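PDB 5A62: putative alpha/beta hydrolase fold protein from Candidatus Nitrososphaera gargensis, which probably hydrolyses carboxylic esters, as an archaeal carboxylesterase-like member of the alpha/beta hydrolase fold family. Local coordinates for residues His30-Ile36 against Tyr56-His62; Ala144-Lys150 against Phe180-Val185; Val213-Ser219 against Met238-Gln244. Residues are numbered along the deposited sequence.

Interaction 1. Residues His30-Ile36 against Tyr56-His62; sequences HPIGGNI and YELRGHH. With ACT (acetate ion), chain B.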
loop_
_atom_site.group_PDB
_atom_site.type_symbol
_atom_site.label_atom_id
_atom_site.label_comp_id
_atom_site.label_asym_id
_atom_site.label_seq_id
_atom_site.Cartn_x
_atom_site.Cartn_y
_atom_site.Cartn_z
ATOM N N HIS A 30 -12.795 -12.432 8.282
ATOM C CA HIS A 30 -11.571 -13.070 8.742
ATOM C C HIS A 30 -10.351 -12.137 8.711
ATOM O O HIS A 30 -10.380 -11.062 8.120
ATOM C CB HIS A 30 -11.304 -14.336 7.917
ATOM C CG HIS A 30 -10.960 -14.081 6.488
ATOM N ND1 HIS A 30 -9.711 -13.658 6.119
ATOM C CD2 HIS A 30 -11.644 -14.252 5.311
ATOM C CE1 HIS A 30 -9.652 -13.564 4.796
ATOM N NE2 HIS A 30 -10.816 -13.887 4.287
ATOM N N PRO A 31 -9.241 -12.547 9.358
ATOM C CA PRO A 31 -8.021 -11.749 9.412
ATOM C C PRO A 31 -7.143 -12.003 8.212
ATOM O O PRO A 31 -7.391 -12.855 7.395
ATOM C CB PRO A 31 -7.322 -12.295 10.644
ATOM C CG PRO A 31 -7.699 -13.670 10.701
ATOM C CD PRO A 31 -9.144 -13.690 10.275
ATOM N N ILE A 32 -6.075 -11.218 8.074
ATOM C CA ILE A 32 -5.058 -11.546 7.093
ATOM C C ILE A 32 -4.560 -12.957 7.344
ATOM O O ILE A 32 -4.219 -13.276 8.500
ATOM C CB ILE A 32 -3.891 -10.536 7.110
ATOM C CG1 ILE A 32 -4.402 -9.156 6.671
ATOM C CG2 ILE A 32 -2.754 -11.021 6.225
ATOM C CD1 ILE A 32 -3.332 -8.077 6.719
ATOM N N GLY A 33 -4.495 -13.777 6.315
ATOM C CA GLY A 33 -4.065 -15.149 6.412
ATOM C C GLY A 33 -5.191 -16.068 6.821
ATOM O O GLY A 33 -4.961 -17.277 6.921
ATOM N N GLY A 34 -6.375 -15.542 7.047
ATOM C CA GLY A 34 -7.554 -16.371 7.386
ATOM C C GLY A 34 -8.415 -16.599 6.176
ATOM O O GLY A 34 -8.106 -16.240 5.037
ATOM N N ASN A 35 -9.547 -17.247 6.411
ATOM C CA ASN A 35 -10.522 -17.584 5.412
ATOM C C ASN A 35 -11.697 -18.165 6.157
ATOM O O ASN A 35 -11.746 -18.145 7.388
ATOM C CB ASN A 35 -9.921 -18.456 4.363
ATOM C CG ASN A 35 -9.277 -19.648 4.941
ATOM O OD1 ASN A 35 -9.923 -20.403 5.694
ATOM N ND2 ASN A 35 -7.996 -19.823 4.690
ATOM N N ILE A 36 -12.709 -18.646 5.417
ATOM C CA ILE A 36 -13.957 -19.072 6.088
ATOM C C ILE A 36 -13.704 -20.297 6.947
ATOM O O ILE A 36 -14.433 -20.525 7.907
ATOM C CB ILE A 36 -15.034 -19.348 5.082
ATOM C CG1 ILE A 36 -15.520 -18.030 4.515
ATOM C CG2 ILE A 36 -16.190 -20.137 5.700
ATOM C CD1 ILE A 36 -16.282 -18.134 3.253
ATOM N N TYR A 56 -17.252 -14.450 4.059
ATOM C CA TYR A 56 -16.625 -14.311 2.777
ATOM C C TYR A 56 -15.131 -14.318 2.878
ATOM O O TYR A 56 -14.588 -14.165 3.958
ATOM C CB TYR A 56 -17.169 -13.129 1.961
ATOM C CG TYR A 56 -16.631 -11.803 2.423
ATOM C CD1 TYR A 56 -17.074 -11.202 3.594
ATOM C CD2 TYR A 56 -15.674 -11.124 1.699
ATOM C CE1 TYR A 56 -16.595 -9.972 3.965
ATOM C CE2 TYR A 56 -15.211 -9.914 2.063
ATOM C CZ TYR A 56 -15.642 -9.371 3.240
ATOM O OH TYR A 56 -15.197 -8.141 3.593
ATOM N N GLU A 57 -14.460 -14.554 1.780
ATOM C CA GLU A 57 -13.030 -14.571 1.711
ATOM C C GLU A 57 -12.542 -13.325 1.023
ATOM O O GLU A 57 -12.943 -12.965 -0.066
ATOM C CB GLU A 57 -12.531 -15.875 1.095
ATOM C CG GLU A 57 -12.803 -17.034 2.053
ATOM C CD GLU A 57 -12.641 -18.444 1.625
ATOM O OE1 GLU A 57 -12.483 -18.739 0.439
ATOM O OE2 GLU A 57 -12.627 -19.265 2.570
ATOM N N LEU A 58 -11.611 -12.642 1.711
ATOM C CA LEU A 58 -10.923 -11.480 1.198
ATOM C C LEU A 58 -10.118 -11.743 -0.051
ATOM O O LEU A 58 -9.715 -12.853 -0.310
ATOM C CB LEU A 58 -9.989 -10.924 2.262
ATOM C CG LEU A 58 -10.658 -10.443 3.536
ATOM C CD1 LEU A 58 -9.539 -9.961 4.498
ATOM C CD2 LEU A 58 -11.714 -9.415 3.345
ATOM N N ARG A 59 -9.807 -10.692 -0.802
ATOM C CA ARG A 59 -8.981 -10.798 -2.018
ATOM C C ARG A 59 -7.776 -11.639 -1.766
ATOM O O ARG A 59 -7.024 -11.439 -0.759
ATOM C CB ARG A 59 -8.497 -9.442 -2.512
ATOM C CG ARG A 59 -9.642 -8.564 -2.961
ATOM C CD ARG A 59 -9.133 -7.362 -3.663
ATOM N NE ARG A 59 -10.234 -6.452 -3.985
ATOM C CZ ARG A 59 -10.130 -5.440 -4.837
ATOM N NH1 ARG A 59 -9.006 -5.245 -5.511
ATOM N NH2 ARG A 59 -11.228 -4.686 -5.019
ATOM N N GLY A 60 -7.558 -12.624 -2.606
ATOM C CA GLY A 60 -6.342 -13.401 -2.553
ATOM C C GLY A 60 -6.242 -14.412 -1.432
ATOM O O GLY A 60 -5.155 -15.009 -1.166
ATOM N N HIS A 61 -7.337 -14.617 -0.686
ATOM C CA HIS A 61 -7.381 -15.543 0.416
ATOM C C HIS A 61 -8.286 -16.721 0.007
ATOM O O HIS A 61 -9.433 -16.558 -0.368
ATOM C CB HIS A 61 -7.943 -14.886 1.659
ATOM C CG HIS A 61 -6.972 -13.943 2.305
ATOM N ND1 HIS A 61 -6.460 -12.809 1.710
ATOM C CD2 HIS A 61 -6.368 -14.041 3.507
ATOM C CE1 HIS A 61 -5.596 -12.240 2.546
ATOM N NE2 HIS A 61 -5.515 -12.968 3.637
ATOM N N HIS A 62 -7.684 -17.927 0.002
ATOM C CA HIS A 62 -8.381 -19.219 -0.248
ATOM C C HIS A 62 -9.060 -19.138 -1.596
ATOM O O HIS A 62 -8.382 -19.063 -2.631
ATOM C CB HIS A 62 -9.264 -19.566 0.942
ATOM C CG HIS A 62 -9.795 -20.962 0.990
ATOM N ND1 HIS A 62 -9.323 -22.024 0.260
ATOM C CD2 HIS A 62 -10.814 -21.412 1.726
ATOM C CE1 HIS A 62 -10.033 -23.115 0.594
ATOM N NE2 HIS A 62 -10.927 -22.772 1.475
HETATM C C ACT B . -4.431 -8.556 10.317
HETATM O O ACT B . -3.410 -9.258 10.525
HETATM O OXT ACT B . -5.432 -9.086 9.923
HETATM C CH3 ACT B . -4.422 -7.013 10.504
HETATM O O HOH W 1 -14.871 -14.303 6.752
#

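Interaction 2. Residues Ala144-Lys150 against Phe180-Val185; sequences AITQGMK and FTKTSV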
loop_
_atom_site.group_PDB
_atom_site.type_symbol
_atom_site.label_atom_id
_atom_site.label_comp_id
_atom_site.label_asym_id
_atom_site.label_seq_id
_atom_site.Cartn_x
_atom_site.Cartn_y
_atom_site.Cartn_z
ATOM N N ALA A 144 7.247 -14.994 2.632
ATOM C CA ALA A 144 6.178 -15.429 1.739
ATOM C C ALA A 144 6.655 -15.451 0.291
ATOM O O ALA A 144 6.392 -16.387 -0.460
ATOM C CB ALA A 144 4.966 -14.506 1.850
ATOM N N ILE A 145 7.342 -14.392 -0.115
ATOM C CA ILE A 145 7.785 -14.269 -1.496
ATOM C C ILE A 145 8.928 -15.242 -1.844
ATOM O O ILE A 145 8.896 -15.839 -2.933
ATOM C CB ILE A 145 8.176 -12.808 -1.786
ATOM C CG1 ILE A 145 6.951 -11.947 -1.666
ATOM C CG2 ILE A 145 8.758 -12.674 -3.231
ATOM C CD1 ILE A 145 7.287 -10.452 -1.469
ATOM N N THR A 146 9.869 -15.348 -0.940
ATOM C CA THR A 146 11.085 -16.125 -1.241
ATOM C C THR A 146 10.864 -17.624 -0.991
ATOM O O THR A 146 11.358 -18.468 -1.765
ATOM C CB THR A 146 12.281 -15.561 -0.492
ATOM O OG1 THR A 146 12.084 -15.567 0.916
ATOM C CG2 THR A 146 12.512 -14.158 -0.947
ATOM N N GLN A 147 10.106 -17.965 0.040
ATOM C CA GLN A 147 9.990 -19.355 0.554
ATOM C C GLN A 147 8.589 -19.921 0.465
ATOM O O GLN A 147 8.441 -21.152 0.482
ATOM C CB GLN A 147 10.447 -19.475 1.979
ATOM C CG GLN A 147 11.879 -19.019 2.297
ATOM C CD GLN A 147 12.314 -19.470 3.691
ATOM O OE1 GLN A 147 12.127 -20.644 4.060
ATOM N NE2 GLN A 147 12.894 -18.585 4.460
ATOM N N GLY A 148 7.560 -19.074 0.362
ATOM C CA GLY A 148 6.222 -19.476 0.286
ATOM C C GLY A 148 5.464 -19.511 1.595
ATOM O O GLY A 148 5.980 -19.319 2.671
ATOM N N MET A 149 4.154 -19.712 1.461
ATOM C CA MET A 149 3.250 -19.641 2.573
ATOM C C MET A 149 3.340 -20.788 3.573
ATOM O O MET A 149 3.144 -20.610 4.755
ATOM C CB MET A 149 1.791 -19.494 2.091
ATOM C CG MET A 149 1.571 -18.185 1.276
ATOM S SD MET A 149 2.068 -16.667 2.131
ATOM C CE MET A 149 0.689 -16.482 3.162
ATOM N N LYS A 150 3.644 -21.992 3.077
ATOM C CA LYS A 150 3.814 -23.098 4.023
ATOM C C LYS A 150 5.038 -22.823 4.914
ATOM O O LYS A 150 4.988 -23.010 6.124
ATOM C CB LYS A 150 3.957 -24.419 3.282
ATOM C CG LYS A 150 2.731 -24.888 2.502
ATOM C CD LYS A 150 3.007 -26.285 1.927
ATOM C CE LYS A 150 2.038 -26.752 0.838
ATOM N NZ LYS A 150 0.597 -26.522 1.158
ATOM N N PHE A 180 -4.037 -20.900 7.336
ATOM C CA PHE A 180 -3.087 -19.909 6.811
ATOM C C PHE A 180 -2.583 -20.273 5.452
ATOM O O PHE A 180 -2.392 -19.433 4.563
ATOM C CB PHE A 180 -1.958 -19.720 7.824
ATOM C CG PHE A 180 -1.046 -18.575 7.531
ATOM C CD1 PHE A 180 -1.374 -17.294 7.998
ATOM C CD2 PHE A 180 0.105 -18.749 6.789
ATOM C CE1 PHE A 180 -0.491 -16.242 7.760
ATOM C CE2 PHE A 180 0.962 -17.710 6.551
ATOM C CZ PHE A 180 0.618 -16.477 6.985
ATOM N N THR A 181 -2.303 -21.566 5.234
ATOM C CA THR A 181 -1.649 -21.986 4.021
ATOM C C THR A 181 -2.607 -22.018 2.805
ATOM O O THR A 181 -2.146 -22.256 1.701
ATOM C CB THR A 181 -0.897 -23.310 4.187
ATOM O OG1 THR A 181 -1.848 -24.320 4.468
ATOM C CG2 THR A 181 0.150 -23.172 5.227
ATOM N N LYS A 182 -3.874 -21.636 2.988
ATOM C CA LYS A 182 -4.757 -21.395 1.855
ATOM C C LYS A 182 -4.589 -19.955 1.298
ATOM O O LYS A 182 -5.218 -19.647 0.275
ATOM C CB LYS A 182 -6.222 -21.550 2.231
ATOM C CG LYS A 182 -6.677 -22.783 2.923
ATOM C CD LYS A 182 -6.434 -23.952 2.083
ATOM C CE LYS A 182 -7.346 -25.102 2.566
ATOM N NZ LYS A 182 -6.629 -25.782 3.604
ATOM N N THR A 183 -3.783 -19.144 1.951
ATOM C CA THR A 183 -3.634 -17.782 1.516
ATOM C C THR A 183 -2.635 -17.757 0.374
ATOM O O THR A 183 -1.546 -18.330 0.474
ATOM C CB THR A 183 -3.087 -16.976 2.693
ATOM O OG1 THR A 183 -3.894 -17.160 3.880
ATOM C CG2 THR A 183 -3.123 -15.461 2.346
ATOM N N SER A 184 -2.932 -17.066 -0.710
ATOM C CA SER A 184 -1.961 -16.855 -1.736
ATOM C C SER A 184 -0.871 -15.913 -1.306
ATOM O O SER A 184 -1.115 -15.042 -0.473
ATOM C CB SER A 184 -2.596 -16.380 -3.023
ATOM O OG SER A 184 -3.048 -15.026 -2.943
ATOM N N VAL A 185 0.311 -16.065 -1.872
ATOM C CA VAL A 185 1.396 -15.127 -1.618
ATOM C C VAL A 185 0.969 -13.724 -2.029
ATOM O O VAL A 185 1.154 -12.778 -1.268
ATOM C CB VAL A 185 2.663 -15.547 -2.354
ATOM C CG1 VAL A 185 3.737 -14.471 -2.249
ATOM C CG2 VAL A 185 3.096 -16.910 -1.901
#

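Interaction 3. Residues Val213-Ser219 against Met238-Gln244; sequences VFAIVGS and MELRVLQ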
loop_
_atom_site.group_PDB
_atom_site.type_symbol
_atom_site.label_atom_id
_atom_site.label_comp_id
_atom_site.label_asym_id
_atom_site.label_seq_id
_atom_site.Cartn_x
_atom_site.Cartn_y
_atom_site.Cartn_z
ATOM N N VAL A 213 -20.701 -0.136 19.000
ATOM C CA VAL A 213 -19.338 -0.558 18.795
ATOM C C VAL A 213 -18.957 -1.455 19.956
ATOM O O VAL A 213 -19.042 -1.060 21.102
ATOM C CB VAL A 213 -18.365 0.591 18.693
ATOM C CG1 VAL A 213 -16.976 0.049 18.382
ATOM C CG2 VAL A 213 -18.775 1.576 17.587
ATOM N N PHE A 214 -18.530 -2.642 19.655
ATOM C CA PHE A 214 -18.052 -3.584 20.606
ATOM C C PHE A 214 -16.656 -4.052 20.197
ATOM O O PHE A 214 -16.334 -4.132 19.027
ATOM C CB PHE A 214 -18.934 -4.818 20.682
ATOM C CG PHE A 214 -20.376 -4.558 21.020
ATOM C CD1 PHE A 214 -21.334 -4.350 20.042
ATOM C CD2 PHE A 214 -20.787 -4.639 22.335
ATOM C CE1 PHE A 214 -22.666 -4.169 20.394
ATOM C CE2 PHE A 214 -22.112 -4.447 22.675
ATOM C CZ PHE A 214 -23.045 -4.216 21.726
ATOM N N ALA A 215 -15.825 -4.383 21.153
ATOM C CA ALA A 215 -14.495 -4.918 20.894
ATOM C C ALA A 215 -14.159 -5.992 21.923
ATOM O O ALA A 215 -14.465 -5.883 23.118
ATOM C CB ALA A 215 -13.439 -3.868 20.901
ATOM N N ILE A 216 -13.570 -7.055 21.451
ATOM C CA ILE A 216 -12.959 -8.143 22.251
ATOM C C ILE A 216 -11.492 -8.195 21.909
ATOM O O ILE A 216 -11.173 -8.366 20.731
ATOM C CB ILE A 216 -13.634 -9.475 21.956
ATOM C CG1 ILE A 216 -15.165 -9.361 22.099
ATOM C CG2 ILE A 216 -13.052 -10.554 22.863
ATOM C CD1 ILE A 216 -15.980 -10.584 21.727
ATOM N N VAL A 217 -10.595 -8.023 22.889
ATOM C CA VAL A 217 -9.181 -7.966 22.629
ATOM C C VAL A 217 -8.456 -8.907 23.567
ATOM O O VAL A 217 -8.807 -8.960 24.750
ATOM C CB VAL A 217 -8.653 -6.527 22.729
ATOM C CG1 VAL A 217 -8.784 -5.918 24.082
ATOM C CG2 VAL A 217 -7.195 -6.434 22.312
ATOM N N GLY A 218 -7.467 -9.609 23.059
ATOM C CA GLY A 218 -6.617 -10.467 23.882
ATOM C C GLY A 218 -5.615 -9.615 24.632
ATOM O O GLY A 218 -4.962 -8.771 24.043
ATOM N N SER A 219 -5.464 -9.854 25.936
ATOM C CA SER A 219 -4.598 -9.022 26.772
ATOM C C SER A 219 -3.155 -9.110 26.316
ATOM O O SER A 219 -2.421 -8.159 26.553
ATOM C CB SER A 219 -4.736 -9.411 28.245
ATOM O OG SER A 219 -4.121 -10.661 28.505
ATOM N N MET A 238 -18.246 2.912 23.245
ATOM C CA MET A 238 -17.842 1.554 22.848
ATOM C C MET A 238 -17.863 0.637 24.054
ATOM O O MET A 238 -17.538 1.067 25.168
ATOM C CB MET A 238 -16.420 1.540 22.170
ATOM C CG MET A 238 -15.822 0.159 21.802
ATOM S SD MET A 238 -14.242 0.052 20.859
ATOM C CE MET A 238 -13.218 0.630 22.172
ATOM N N GLU A 239 -18.161 -0.596 23.848
ATOM C CA GLU A 239 -18.023 -1.606 24.869
ATOM C C GLU A 239 -16.797 -2.464 24.588
ATOM O O GLU A 239 -16.752 -3.153 23.588
ATOM C CB GLU A 239 -19.284 -2.430 24.922
ATOM C CG GLU A 239 -20.514 -1.620 25.343
ATOM C CD GLU A 239 -20.436 -1.159 26.806
ATOM O OE1 GLU A 239 -19.779 -1.879 27.547
ATOM O OE2 GLU A 239 -20.944 -0.066 27.185
ATOM N N LEU A 240 -15.809 -2.465 25.487
ATOM C CA LEU A 240 -14.597 -3.199 25.322
ATOM C C LEU A 240 -14.510 -4.278 26.343
ATOM O O LEU A 240 -14.739 -4.023 27.543
ATOM C CB LEU A 240 -13.453 -2.247 25.537
ATOM C CG LEU A 240 -12.057 -2.818 25.678
ATOM C CD1 LEU A 240 -11.579 -3.565 24.449
ATOM C CD2 LEU A 240 -11.087 -1.698 26.005
ATOM N N ARG A 241 -14.098 -5.464 25.976
ATOM C CA ARG A 241 -13.874 -6.558 26.918
ATOM C C ARG A 241 -12.564 -7.147 26.574
ATOM O O ARG A 241 -12.202 -7.373 25.401
ATOM C CB ARG A 241 -14.975 -7.602 26.770
ATOM C CG ARG A 241 -16.399 -7.112 26.921
ATOM C CD ARG A 241 -16.709 -6.777 28.380
ATOM N NE ARG A 241 -18.071 -6.276 28.473
ATOM C CZ ARG A 241 -18.460 -5.025 28.287
ATOM N NH1 ARG A 241 -17.579 -4.058 28.039
ATOM N NH2 ARG A 241 -19.760 -4.715 28.353
ATOM N N VAL A 242 -11.749 -7.402 27.575
ATOM C CA VAL A 242 -10.440 -7.991 27.407
ATOM C C VAL A 242 -10.414 -9.454 27.824
ATOM O O VAL A 242 -10.869 -9.795 28.926
ATOM C CB VAL A 242 -9.350 -7.199 28.206
ATOM C CG1 VAL A 242 -7.987 -7.863 28.086
ATOM C CG2 VAL A 242 -9.344 -5.738 27.740
ATOM N N LEU A 243 -9.830 -10.305 27.025
ATOM C CA LEU A 243 -9.612 -11.722 27.317
ATOM C C LEU A 243 -8.243 -11.853 27.886
ATOM O O LEU A 243 -7.242 -11.807 27.186
ATOM C CB LEU A 243 -9.794 -12.608 26.047
ATOM C CG LEU A 243 -11.198 -12.596 25.496
ATOM C CD1 LEU A 243 -11.153 -13.192 24.110
ATOM C CD2 LEU A 243 -12.125 -13.433 26.397
ATOM N N GLN A 244 -8.191 -12.148 29.210
ATOM C CA GLN A 244 -6.907 -12.290 29.876
ATOM C C GLN A 244 -6.204 -13.520 29.441
ATOM O O GLN A 244 -6.746 -14.617 29.499
ATOM C CB GLN A 244 -7.083 -12.345 31.415
ATOM C CG GLN A 244 -7.642 -11.093 32.019
ATOM C CD GLN A 244 -6.855 -9.820 31.686
ATOM O OE1 GLN A 244 -5.665 -9.860 31.586
ATOM N NE2 GLN A 244 -7.540 -8.759 31.503
#

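Interaction 1. Residues His30-Ile36 against Tyr56-His62
H30 and H61 lose the most surface here, followed by I36 and E57. H30 opens the loop after strand 25-29, and H61 lies in the loop after strand 52-56. H30 NE2 accepts a hydrogen bond from L58 N at 3.0 Å, and H30 ND1 donates to P31 O at 2.8 Å. H61 mirrors this from the other loop. H61 NE2 accepts from G33 N at 3.0 Å, and H61 ND1 donates to R59 O at 2.9 Å. Each loop contains a type II turn, P31-G34 and L58-H61, and each turn has a glycine with positive phi in its third position, G33 and G60. The two rings lie obliquely to each other. E57 OE2 accepts from I36 N at 2.9 Å; this carboxylate also pairs with R63. I32 N donates to acetate OXT at 2.9 Å. The acetate, probably from the crystallisation liquor, also accepts from I100 N, next to S99 of a probable nucleophile elbow; two backbone NH groups on one carboxylate are consistent with an oxyanion hole, as in related hydrolases. In both histidines ND1 is the donor and NE2 the acceptor, which implies neutral rings that serve as backbone crosslinks between the loops.

Interaction 2. Residues Ala144-Lys150 against Phe180-Val185
Two helix junctions meet here, in the helical region between strands 116-122 and 212-218, where alpha/beta hydrolases commonly carry a cap. One is the break at G148 between helices 136-147 and 149-157. The other is the type I turn F180-T183 that leads from helix 170-180 to helix 185-194. M149 fills the space between them. Its chi angles are all m, so the side chain folds compactly. M149 CE comes to 3.6 Å from F180 CE2, and M149 CG to 3.7 Å from V185 CG2. F180 has a t chi1 that brings its ring to this methyl; L152 and A153 of the M149 helix also pack on the ring. V185, also t, sends CG1 to 4.1 Å from I145 CG1 and 4.3 Å from A144 CB. T181 is p, and its CG2 lies 3.9 Å from K150 CA, while its hydroxyl bonds to R177. G148 has phi 95° and psi 171°, where a side chain would collide with Q147 O. S184 is the N-cap of helix 185-194; its OG bonds to G187 N and G60 O. K68 of the second subunit bonds to I145 O. T183 is m, and its OG1 donates to F180 O at 2.8 Å.

Interaction 3. Residues Val213-Ser219 against Met238-Gln244
This is the parallel strand pair of a beta-alpha-beta unit, made of strand 212-218, helix 222-234 and strand 239-243. It closes one side of the alpha/beta hydrolase sheet, where 239-243 is the outermost strand within the chain. The strand segments run in the same direction at 24°, with axes 4.6 Å apart at closest.

Six backbone hydrogen bonds form the ladder. E239 N, R241 N and L243 N donate to V213 O, A215 O and V217 O at 2.9, 2.9 and 2.8 Å. A215 N, V217 N and S219 N donate to E239 O, R241 O and L243 O at 2.9, 3.1 and 2.9 Å. CA-H...O contacts add to it, such as F214 CA to E239 O at 3.3 Å.

Apolar contacts occur on both faces. On the face of A215 and V217, L240 CD1 lies 4.0 Å from A215 CB and 3.7 Å from V217 CG1; helix 222-234 covers A215 and V217. On the face of F214 and I216, I216 CG2 meets L243 CD1 at 3.5 Å, and helix 256-272 packs against this side.

Polar side chains add a salt bridge along the edge strand. R241 NH2 and NH1 donate to E239 OE1 at 2.9 and 3.1 Å. R241 NH1 also donates to L240 O at 2.9 Å.

In the fold
Interactions 1 and 2 touch, with centres 13 Å apart. G60 O lies 2.8 Å from S184 OG, and H62 N lies 3.0 Å from K182 O; both are probable hydrogen bonds. The core loops are thus tied to the turn before helix 185-194, which also packs on I32 and H61. Interaction 1 is the one beside the probable active site: P31 touches S99 of the likely nucleophile elbow, and the acetate, probably from the crystallisation liquor, sits beside it. Interaction 3 stands apart in the sheet, its centre about 22 Å from that of interaction 1. Interactions 2 and 3 have centres about 30 Å apart, on opposite sides of the chain's centre.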